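Local coordinates for bilirubin-inducible fluorescent protein UnaG (Anguilla japonica, PDB 4I3B) that binds unconjugated bilirubin with high affinity inside its beta-barrel and, once loaded with it, fluoresces green on excitation, whereas the apoprotein does not, at residues Met1-Val6 with Ile43-Gly48; Phe69-Glu74 with Ser88-Val93; Gly94-Tyr99 with Val111-Asp116. One frame throughout, in Å; residues are numbered along the deposited sequence. Where two conformers were deposited one is given.

Contact 1 (Met1-Val6 with Ile43-Gly48); sequences MVEKFV and ISQKDG. With BLR (3-[5-[(Z)-(4-ethenyl-3-methyl-5-oxidanylidene-pyrrol-2-ylidene)methyl]-2-[[5-[(Z)-(3-ethenyl-4-methyl-5-oxidanylidene-pyrrol-2-ylidene)methyl]-3-(3-hydroxy-3-oxopropyl)-4-methyl-1H-pyrrol-2-yl]methyl]-4-methyl-1H-pyrrol-3-yl]propanoic acid), chain G.
Gln45 OE1 takes the backbone N-H of Gly48 in a bond of 2.6 Å from Gly48 N, while NE2 of the same amide faces Glu3 across the contact. Gly48 N lies in the amide plane on a lone pair of OE1, although the bond is bent to 143° at the hydrogen. This is one end of the beta-barrel of the fatty-acid binding protein family, away from the two helices: strand 40-46 ends here, and the N-terminal residues, with the 3-10 turn 3-5, lie against it. No direct hydrogen bond joins the two segments. In the Glu3 conformer described, a water does so, accepting from Gln45 NE2 at 3.1 Å and donating to Glu3 OE2 at 2.8 Å. The carboxylate and amide planes stand 42° apart. Gln45 CG lies between the backbone N and the carbonyl carbon (chi1 77°), beside the methyls of two valines. Val6 CG2 meets Gln45 CG at 3.4 Å, a tight approach in which the side chains cross at about a right angle. Val2 CG1 packs on Gln45 CB at 3.7 Å, and its other methyl, CG2, leans on the carbonyl oxygen of Gly48. At the barrel end of the contact, Ile43 CB and CD1 both lie against Phe5 O, 3.5 Å from CD1; that oxygen is also hydrogen-bonded by Trp9 NE1. Phe5 and Ile43 belong to the bilirubin pocket, and they converge on one vinyl carbon: BLR CBB is 3.7 Å from Ile43 CD1 and 3.8 Å from Phe5 CD1.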
# COMPACT_ATOMS: atom_id res chain seq x y z
N MET A 1 -10.60 -5.59 -13.58
CA MET A 1 -9.97 -4.25 -13.72
C MET A 1 -9.74 -3.59 -12.34
O MET A 1 -9.23 -4.24 -11.43
CB MET A 1 -10.84 -3.39 -14.65
CG MET A 1 -12.35 -3.44 -14.36
SD MET A 1 -13.28 -2.73 -15.73
CE MET A 1 -12.58 -1.09 -15.86
N VAL A 2 -10.10 -2.32 -12.19
CA VAL A 2 -9.97 -1.65 -10.91
C VAL A 2 -11.21 -1.86 -10.05
O VAL A 2 -11.13 -1.80 -8.83
CB VAL A 2 -9.74 -0.15 -11.20
CG1 VAL A 2 -9.98 0.72 -10.01
CG2 VAL A 2 -8.31 0.07 -11.82
N GLU A 3 -12.34 -2.14 -10.69
CA GLU A 3 -13.63 -2.27 -10.01
C GLU A 3 -13.57 -3.27 -8.84
O GLU A 3 -14.11 -3.01 -7.75
CB GLU A 3 -14.69 -2.69 -11.04
CG GLU A 3 -15.18 -1.56 -11.97
CD GLU A 3 -14.23 -1.15 -13.13
OE1 GLU A 3 -13.09 -1.68 -13.27
OE2 GLU A 3 -14.64 -0.26 -13.92
N LYS A 4 -12.87 -4.38 -9.04
CA LYS A 4 -12.83 -5.46 -8.06
C LYS A 4 -12.17 -5.04 -6.74
O LYS A 4 -12.42 -5.67 -5.70
CB LYS A 4 -12.12 -6.70 -8.61
CG LYS A 4 -10.64 -6.47 -8.97
CD LYS A 4 -10.00 -7.75 -9.51
CE LYS A 4 -8.53 -7.52 -9.92
NZ LYS A 4 -8.38 -6.87 -11.24
N PHE A 5 -11.34 -4.00 -6.78
CA PHE A 5 -10.68 -3.52 -5.57
C PHE A 5 -11.55 -2.61 -4.71
O PHE A 5 -11.22 -2.34 -3.55
CB PHE A 5 -9.36 -2.80 -5.89
CG PHE A 5 -8.31 -3.68 -6.49
CD1 PHE A 5 -7.53 -4.54 -5.71
CD2 PHE A 5 -8.10 -3.66 -7.86
CE1 PHE A 5 -6.55 -5.35 -6.29
CE2 PHE A 5 -7.13 -4.47 -8.45
CZ PHE A 5 -6.35 -5.33 -7.67
N VAL A 6 -12.64 -2.11 -5.28
CA VAL A 6 -13.44 -1.08 -4.61
C VAL A 6 -14.06 -1.54 -3.30
O VAL A 6 -14.41 -2.70 -3.13
CB VAL A 6 -14.50 -0.53 -5.62
CG1 VAL A 6 -15.54 0.35 -4.97
CG2 VAL A 6 -13.77 0.26 -6.71
N ILE A 43 -11.45 2.04 -0.54
CA ILE A 43 -11.04 2.23 -1.91
C ILE A 43 -12.21 2.66 -2.77
O ILE A 43 -13.28 2.07 -2.72
CB ILE A 43 -10.46 0.91 -2.43
CG1 ILE A 43 -9.29 0.53 -1.55
CG2 ILE A 43 -10.02 1.05 -3.90
CD1 ILE A 43 -8.48 -0.68 -2.04
N SER A 44 -12.03 3.70 -3.57
CA SER A 44 -13.09 4.14 -4.46
C SER A 44 -12.46 4.38 -5.84
O SER A 44 -11.23 4.47 -5.97
CB SER A 44 -13.80 5.37 -3.87
OG SER A 44 -12.86 6.41 -3.65
N GLN A 45 -13.27 4.38 -6.88
CA GLN A 45 -12.73 4.54 -8.23
C GLN A 45 -13.67 5.33 -9.09
O GLN A 45 -14.87 5.47 -8.79
CB GLN A 45 -12.45 3.17 -8.87
CG GLN A 45 -13.67 2.42 -9.38
CD GLN A 45 -13.99 2.74 -10.83
OE1 GLN A 45 -13.11 3.11 -11.61
NE2 GLN A 45 -15.26 2.59 -11.21
N LYS A 46 -13.09 5.83 -10.18
CA LYS A 46 -13.80 6.60 -11.16
C LYS A 46 -13.30 6.17 -12.54
O LYS A 46 -12.09 6.18 -12.79
CB LYS A 46 -13.51 8.08 -10.86
CG LYS A 46 -14.36 8.62 -9.73
CD LYS A 46 -14.04 10.06 -9.37
CE LYS A 46 -14.82 10.51 -8.13
NZ LYS A 46 -14.05 11.50 -7.30
N ASP A 47 -14.22 5.75 -13.41
CA ASP A 47 -13.91 5.55 -14.83
C ASP A 47 -13.01 4.36 -15.16
O ASP A 47 -12.61 4.19 -16.32
CB ASP A 47 -13.29 6.83 -15.39
CG ASP A 47 -14.28 7.97 -15.42
OD1 ASP A 47 -15.44 7.72 -15.86
OD2 ASP A 47 -13.92 9.10 -15.01
N GLY A 48 -12.69 3.55 -14.17
CA GLY A 48 -11.86 2.38 -14.38
C GLY A 48 -10.39 2.73 -14.47
O GLY A 48 -9.55 1.83 -14.66
CHA BLR G . -1.17 0.93 4.03
NA BLR G . -1.92 1.24 1.63
C1A BLR G . -1.45 1.77 2.79
C2A BLR G . -1.16 3.11 2.59
C3A BLR G . -1.46 3.38 1.26
C4A BLR G . -1.94 2.21 0.69
CMA BLR G . -1.33 4.70 0.56
CAA BLR G . -0.64 4.06 3.62
CBA BLR G . 0.81 4.33 3.48
CGA BLR G . 1.33 5.31 4.47
O1A BLR G . 0.76 5.47 5.59
O2A BLR G . 2.35 6.00 4.11
CHB BLR G . -2.39 2.09 -0.71
NB BLR G . -3.66 -0.01 -0.59
C1B BLR G . -3.17 1.11 -1.29
C2B BLR G . -3.58 1.03 -2.63
C3B BLR G . -4.30 -0.02 -2.83
C4B BLR G . -4.44 -0.87 -1.58
CMB BLR G . -3.22 2.08 -3.66
OB BLR G . -4.99 -1.88 -1.31
CAB BLR G . -4.94 -0.45 -4.10
CBB BLR G . -5.68 -1.59 -4.24
NC BLR G . 1.86 2.46 8.08
C1C BLR G . 2.08 3.16 9.43
C2C BLR G . 3.51 3.56 9.30
C3C BLR G . 4.01 3.22 8.16
C4C BLR G . 3.10 2.56 7.35
CMC BLR G . 4.17 4.32 10.40
OC BLR G . 1.28 3.27 10.31
CAC BLR G . 5.37 3.50 7.68
CBC BLR G . 6.46 3.46 8.48
CHD BLR G . 3.26 2.07 6.10
ND BLR G . 0.88 1.53 5.34
C1D BLR G . 2.22 1.55 5.20
C2D BLR G . 2.52 0.92 3.90
C3D BLR G . 1.34 0.55 3.32
C4D BLR G . 0.23 0.95 4.20
CMD BLR G . 3.91 0.74 3.40
CAD BLR G . 1.20 -0.10 1.96
CBD BLR G . 1.00 -1.60 2.11
CGD BLR G . -0.43 -1.91 2.37
O1D BLR G . -0.73 -2.53 3.41
O2D BLR G . -1.33 -1.61 1.55
O HOH W 1 -16.01 2.18 -14.22

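Contact 2 (Phe69-Glu74 with Ser88-Val93); sequences FKLGEE and SVVNLV
With Phe69 CG between its backbone N and carbonyl carbon (chi1 55°) and Val90 CG2 anti to its own carbonyl carbon, ring and methyl come together as a CH-pi contact. Val90 CG2 sits over the middle of the ring, 3.7 Å from the Phe69 centroid and only 10° off the normal. Val90 CB adds a contact of 3.6 Å to Phe69 CE1. Beyond Phe69, strand 64-70 ends in a type II beta turn from Lys70 to Glu73, with Gly72 at its third position. Gly72 N donates to Val90 O at 2.8 Å, nearly straight at 163°, and this is the one direct hydrogen bond between the segments. A water fills in beside it: it donates to Lys70 O and, at 2.7 Å, to Glu73 O, and accepts from Val90 N at 2.9 Å. Phe69 also touches the bound bilirubin. In this barrel of the fatty-acid binding protein family, strands 64-70 and 75-77 are the outermost of the sheet, consistent with the family's known break between the fourth and fifth strands. Apolar packing, one direct bond and a water making three hydrogen bonds therefore join strand 64-70 and its turn to strand 86-93, without a continuous ladder of backbone pairs.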
# COMPACT_ATOMS: atom_id res chain seq x y z
N PHE A 69 -4.97 8.95 -7.48
CA PHE A 69 -4.16 8.84 -8.68
C PHE A 69 -4.96 8.40 -9.89
O PHE A 69 -6.06 7.83 -9.77
CB PHE A 69 -2.99 7.87 -8.47
CG PHE A 69 -3.43 6.50 -7.99
CD1 PHE A 69 -3.81 5.52 -8.91
CD2 PHE A 69 -3.45 6.19 -6.64
CE1 PHE A 69 -4.21 4.24 -8.48
CE2 PHE A 69 -3.85 4.93 -6.21
CZ PHE A 69 -4.23 3.96 -7.13
N LYS A 70 -4.38 8.66 -11.05
CA LYS A 70 -4.86 8.15 -12.32
C LYS A 70 -3.85 7.10 -12.81
O LYS A 70 -2.64 7.34 -12.77
CB LYS A 70 -4.99 9.32 -13.30
CG LYS A 70 -5.37 8.91 -14.71
CD LYS A 70 -5.76 10.13 -15.55
CE LYS A 70 -5.67 9.82 -17.03
NZ LYS A 70 -6.59 8.74 -17.47
N LEU A 71 -4.33 5.95 -13.27
CA LEU A 71 -3.42 4.92 -13.76
C LEU A 71 -2.47 5.50 -14.79
O LEU A 71 -2.90 6.22 -15.71
CB LEU A 71 -4.18 3.75 -14.38
CG LEU A 71 -5.10 3.00 -13.42
CD1 LEU A 71 -5.88 1.92 -14.15
CD2 LEU A 71 -4.29 2.39 -12.30
N GLY A 72 -1.20 5.19 -14.65
CA GLY A 72 -0.19 5.61 -15.60
C GLY A 72 0.36 7.00 -15.38
O GLY A 72 1.29 7.39 -16.08
N GLU A 73 -0.20 7.76 -14.45
CA GLU A 73 0.21 9.14 -14.23
C GLU A 73 1.00 9.26 -12.93
O GLU A 73 0.49 8.97 -11.85
CB GLU A 73 -1.01 10.08 -14.19
CG GLU A 73 -0.66 11.57 -13.98
CD GLU A 73 -1.88 12.45 -13.73
OE1 GLU A 73 -2.15 13.33 -14.58
OE2 GLU A 73 -2.55 12.28 -12.68
N GLU A 74 2.24 9.68 -13.03
CA GLU A 74 3.08 9.87 -11.86
C GLU A 74 2.51 10.95 -10.94
O GLU A 74 1.97 11.97 -11.40
CB GLU A 74 4.49 10.23 -12.32
CG GLU A 74 5.49 10.33 -11.19
CD GLU A 74 6.89 10.63 -11.72
OE1 GLU A 74 7.63 9.66 -12.02
OE2 GLU A 74 7.25 11.81 -11.83
N SER A 88 5.40 8.47 -7.33
CA SER A 88 4.68 7.19 -7.38
C SER A 88 3.91 7.04 -8.69
O SER A 88 3.49 8.04 -9.29
CB SER A 88 3.70 7.13 -6.22
OG SER A 88 4.46 7.18 -5.03
N VAL A 89 3.70 5.81 -9.12
CA VAL A 89 2.89 5.57 -10.30
C VAL A 89 2.25 4.20 -10.16
O VAL A 89 2.85 3.27 -9.60
CB VAL A 89 3.70 5.69 -11.61
CG1 VAL A 89 4.73 4.56 -11.74
CG2 VAL A 89 2.77 5.78 -12.82
N VAL A 90 1.02 4.08 -10.64
CA VAL A 90 0.26 2.85 -10.53
C VAL A 90 -0.20 2.41 -11.91
O VAL A 90 -0.67 3.24 -12.68
CB VAL A 90 -0.96 3.04 -9.61
CG1 VAL A 90 -1.57 1.67 -9.27
CG2 VAL A 90 -0.54 3.78 -8.31
N ASN A 91 -0.07 1.13 -12.21
CA ASN A 91 -0.52 0.59 -13.49
C ASN A 91 -1.03 -0.83 -13.29
O ASN A 91 -0.64 -1.53 -12.36
CB ASN A 91 0.63 0.46 -14.48
CG ASN A 91 1.23 1.76 -14.87
OD1 ASN A 91 0.76 2.42 -15.79
ND2 ASN A 91 2.33 2.13 -14.22
N LEU A 92 -1.86 -1.28 -14.21
CA LEU A 92 -2.27 -2.67 -14.26
C LEU A 92 -1.27 -3.54 -15.06
O LEU A 92 -0.72 -3.10 -16.06
CB LEU A 92 -3.65 -2.77 -14.91
CG LEU A 92 -4.77 -2.15 -14.10
CD1 LEU A 92 -5.96 -1.75 -14.96
CD2 LEU A 92 -5.19 -3.15 -13.06
N VAL A 93 -1.07 -4.78 -14.59
CA VAL A 93 -0.37 -5.83 -15.33
C VAL A 93 -1.32 -7.03 -15.23
O VAL A 93 -1.44 -7.65 -14.17
CB VAL A 93 0.99 -6.24 -14.69
CG1 VAL A 93 1.74 -7.25 -15.58
CG2 VAL A 93 1.86 -5.05 -14.46
O HOH W 2 -0.49 6.54 -11.11

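Contact 3 (Gly94-Tyr99 with Val111-Asp116); sequences GEKLVY and VREIKD. With BLR (3-[5-[(Z)-(4-ethenyl-3-methyl-5-oxidanylidene-pyrrol-2-ylidene)methyl]-2-[[5-[(Z)-(3-ethenyl-4-methyl-5-oxidanylidene-pyrrol-2-ylidene)methyl]-3-(3-hydroxy-3-oxopropyl)-4-methyl-1H-pyrrol-2-yl]methyl]-4-methyl-1H-pyrrol-3-yl]propanoic acid), chain G.
Arg112 lays one face of its guanidinium on the bilirubin ring that holds NB, and runs alongside Tyr99, both side chains pointing the same way. BLR C1B lies 3.4 Å above the centre of the Arg112 guanidinium plane. From there Arg112 NH2 donates to the propionate oxygen BLR O2D at 3.0 Å, with 165° at the hydrogen. Arg112 NH1 comes 3.7 Å from Tyr99 CD2, the ring and guanidinium planes being turned 75° apart; the hydroxyl of Tyr99 goes to Glu77. NH1 also gives a hydrogen bond to a water at 2.9 Å, and that water donates to Leu97 O, so the group is fixed on two nitrogens. An alanine in place of Arg112 would probably leave BLR O2D without this donor, the pigment ring without its flat cover and the water without its NH1 partner. Leu97 and Arg112 form an antiparallel hydrogen-bonded pair, Leu97 N to Arg112 O measuring 2.9 Å. On the opposite face of the sheet Val98 pairs with Val111, and the extended Lys96 chain lies beside Glu113, CE 3.6 Å from OE2, with a water linking Lys96 NZ to Glu113 OE1. The axes of 96-99 and 111-115 run antiparallel, 161° apart; their hairpin, strands 96-103 and 106-115, lies between strand 86-93, where Val90 meets Leu97 and Tyr99, and strand 118-125, where Leu119 and Val121 meet Arg112.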
# COMPACT_ATOMS: atom_id res chain seq x y z
N GLY A 94 -2.05 -7.32 -16.31
CA GLY A 94 -3.07 -8.34 -16.21
C GLY A 94 -4.12 -7.92 -15.20
O GLY A 94 -4.61 -6.79 -15.29
N GLU A 95 -4.42 -8.81 -14.24
CA GLU A 95 -5.35 -8.57 -13.13
C GLU A 95 -4.70 -7.95 -11.89
O GLU A 95 -5.37 -7.74 -10.87
CB GLU A 95 -5.97 -9.90 -12.67
CG GLU A 95 -6.78 -10.61 -13.73
CD GLU A 95 -8.20 -10.10 -13.83
OE1 GLU A 95 -8.86 -9.90 -12.77
OE2 GLU A 95 -8.67 -9.91 -14.98
N LYS A 96 -3.40 -7.70 -11.94
CA LYS A 96 -2.71 -7.16 -10.79
C LYS A 96 -2.57 -5.64 -10.89
O LYS A 96 -2.43 -5.09 -11.99
CB LYS A 96 -1.30 -7.73 -10.72
CG LYS A 96 -1.18 -9.25 -10.70
CD LYS A 96 0.30 -9.63 -10.87
CE LYS A 96 0.56 -11.13 -10.88
NZ LYS A 96 2.03 -11.40 -11.08
N LEU A 97 -2.57 -4.98 -9.74
CA LEU A 97 -2.33 -3.55 -9.66
C LEU A 97 -0.95 -3.38 -9.11
O LEU A 97 -0.65 -3.88 -8.01
CB LEU A 97 -3.34 -2.89 -8.75
CG LEU A 97 -3.39 -1.38 -8.78
CD1 LEU A 97 -3.99 -0.89 -10.13
CD2 LEU A 97 -4.17 -0.92 -7.57
N VAL A 98 -0.09 -2.71 -9.86
CA VAL A 98 1.32 -2.58 -9.50
C VAL A 98 1.68 -1.13 -9.25
O VAL A 98 1.46 -0.27 -10.10
CB VAL A 98 2.21 -3.16 -10.59
CG1 VAL A 98 3.66 -2.94 -10.23
CG2 VAL A 98 1.91 -4.63 -10.80
N TYR A 99 2.22 -0.87 -8.07
CA TYR A 99 2.47 0.47 -7.55
C TYR A 99 3.97 0.60 -7.32
O TYR A 99 4.57 -0.22 -6.60
CB TYR A 99 1.69 0.57 -6.23
CG TYR A 99 1.52 1.93 -5.58
CD1 TYR A 99 2.60 2.72 -5.17
CD2 TYR A 99 0.25 2.40 -5.33
CE1 TYR A 99 2.38 3.98 -4.50
CE2 TYR A 99 0.04 3.60 -4.69
CZ TYR A 99 1.08 4.38 -4.27
OH TYR A 99 0.81 5.56 -3.62
N VAL A 111 2.73 -5.10 -5.27
CA VAL A 111 1.88 -5.82 -6.23
C VAL A 111 0.65 -6.25 -5.46
O VAL A 111 0.76 -6.93 -4.43
CB VAL A 111 2.59 -7.03 -6.86
CG1 VAL A 111 1.66 -7.78 -7.78
CG2 VAL A 111 3.89 -6.62 -7.59
N ARG A 112 -0.52 -5.88 -5.96
CA ARG A 112 -1.80 -6.13 -5.32
C ARG A 112 -2.70 -6.97 -6.22
O ARG A 112 -2.86 -6.69 -7.41
CB ARG A 112 -2.45 -4.81 -4.92
CG ARG A 112 -1.70 -4.14 -3.78
CD ARG A 112 -2.29 -2.81 -3.41
NE ARG A 112 -1.64 -2.23 -2.24
CZ ARG A 112 -0.77 -1.22 -2.25
NH1 ARG A 112 -0.35 -0.64 -3.38
NH2 ARG A 112 -0.30 -0.79 -1.10
N GLU A 113 -3.31 -7.98 -5.62
CA GLU A 113 -4.13 -8.95 -6.32
C GLU A 113 -5.23 -9.41 -5.38
O GLU A 113 -5.06 -9.36 -4.16
CB GLU A 113 -3.29 -10.18 -6.69
CG GLU A 113 -1.77 -9.91 -6.83
CD GLU A 113 -0.93 -11.17 -7.07
OE1 GLU A 113 0.12 -11.36 -6.38
OE2 GLU A 113 -1.33 -11.98 -7.96
N ILE A 114 -6.35 -9.87 -5.94
CA ILE A 114 -7.38 -10.51 -5.14
C ILE A 114 -7.18 -12.02 -5.25
O ILE A 114 -7.07 -12.56 -6.34
CB ILE A 114 -8.77 -10.09 -5.63
CG1 ILE A 114 -8.87 -8.57 -5.66
CG2 ILE A 114 -9.85 -10.70 -4.75
CD1 ILE A 114 -8.72 -7.93 -4.30
N LYS A 115 -7.12 -12.68 -4.09
CA LYS A 115 -6.97 -14.14 -4.06
C LYS A 115 -7.99 -14.68 -3.06
O LYS A 115 -7.95 -14.32 -1.88
CB LYS A 115 -5.54 -14.54 -3.63
CG LYS A 115 -4.45 -13.98 -4.57
CD LYS A 115 -3.02 -14.46 -4.28
CE LYS A 115 -2.07 -13.97 -5.37
NZ LYS A 115 -0.64 -14.36 -5.21
N ASP A 116 -8.87 -15.57 -3.51
CA ASP A 116 -9.97 -16.07 -2.68
C ASP A 116 -10.53 -14.96 -1.82
O ASP A 116 -10.57 -15.05 -0.58
CB ASP A 116 -9.53 -17.23 -1.79
CG ASP A 116 -9.34 -18.49 -2.56
OD1 ASP A 116 -10.36 -19.12 -2.94
OD2 ASP A 116 -8.17 -18.85 -2.76
CHA BLR G . -1.17 0.93 4.03
NA BLR G . -1.92 1.24 1.63
C1A BLR G . -1.45 1.77 2.79
C2A BLR G . -1.16 3.11 2.59
C3A BLR G . -1.46 3.38 1.26
C4A BLR G . -1.94 2.21 0.69
CMA BLR G . -1.33 4.70 0.56
CAA BLR G . -0.64 4.06 3.62
CBA BLR G . 0.81 4.33 3.48
CGA BLR G . 1.33 5.31 4.47
O1A BLR G . 0.76 5.47 5.59
O2A BLR G . 2.35 6.00 4.11
CHB BLR G . -2.39 2.09 -0.71
NB BLR G . -3.66 -0.01 -0.59
C1B BLR G . -3.17 1.11 -1.29
C2B BLR G . -3.58 1.03 -2.63
C3B BLR G . -4.30 -0.02 -2.83
C4B BLR G . -4.44 -0.87 -1.58
CMB BLR G . -3.22 2.08 -3.66
OB BLR G . -4.99 -1.88 -1.31
CAB BLR G . -4.94 -0.45 -4.10
CBB BLR G . -5.68 -1.59 -4.24
NC BLR G . 1.86 2.46 8.08
C1C BLR G . 2.08 3.16 9.43
C2C BLR G . 3.51 3.56 9.30
C3C BLR G . 4.01 3.22 8.16
C4C BLR G . 3.10 2.56 7.35
CMC BLR G . 4.17 4.32 10.40
OC BLR G . 1.28 3.27 10.31
CAC BLR G . 5.37 3.50 7.68
CBC BLR G . 6.46 3.46 8.48
CHD BLR G . 3.26 2.07 6.10
ND BLR G . 0.88 1.53 5.34
C1D BLR G . 2.22 1.55 5.20
C2D BLR G . 2.52 0.92 3.90
C3D BLR G . 1.34 0.55 3.32
C4D BLR G . 0.23 0.95 4.20
CMD BLR G . 3.91 0.74 3.40
CAD BLR G . 1.20 -0.10 1.96
CBD BLR G . 1.00 -1.60 2.11
CGD BLR G . -0.43 -1.91 2.37
O1D BLR G . -0.73 -2.53 3.41
O2D BLR G . -1.33 -1.61 1.55
O HOH W 3 -5.96 -10.04 -8.86
O HOH W 4 2.84 -11.27 -8.15
O HOH W 5 -0.20 -2.11 -5.88

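The three contacts follow one another along the chain and form a compact group at one antiparallel barrel sheet, which each of them reaches; residues 1-6 pack against it without being a strand. The centre of contact 1 is about 13 Å from that of contact 2 and about 12 Å from that of contact 3; the centres of contacts 2 and 3 are about 13 Å apart. Contacts 2 and 3 adjoin through neighbouring strands 86-93 and 96-103, whose backbones are probably hydrogen-bonded from Val98 N to Asn91 O. Contact 1 meets both: Val2 packs on Leu71, and Phe5 on Leu97, Ile114 and the carbonyl of Arg112. Each contributes at least one residue to the bilirubin pocket.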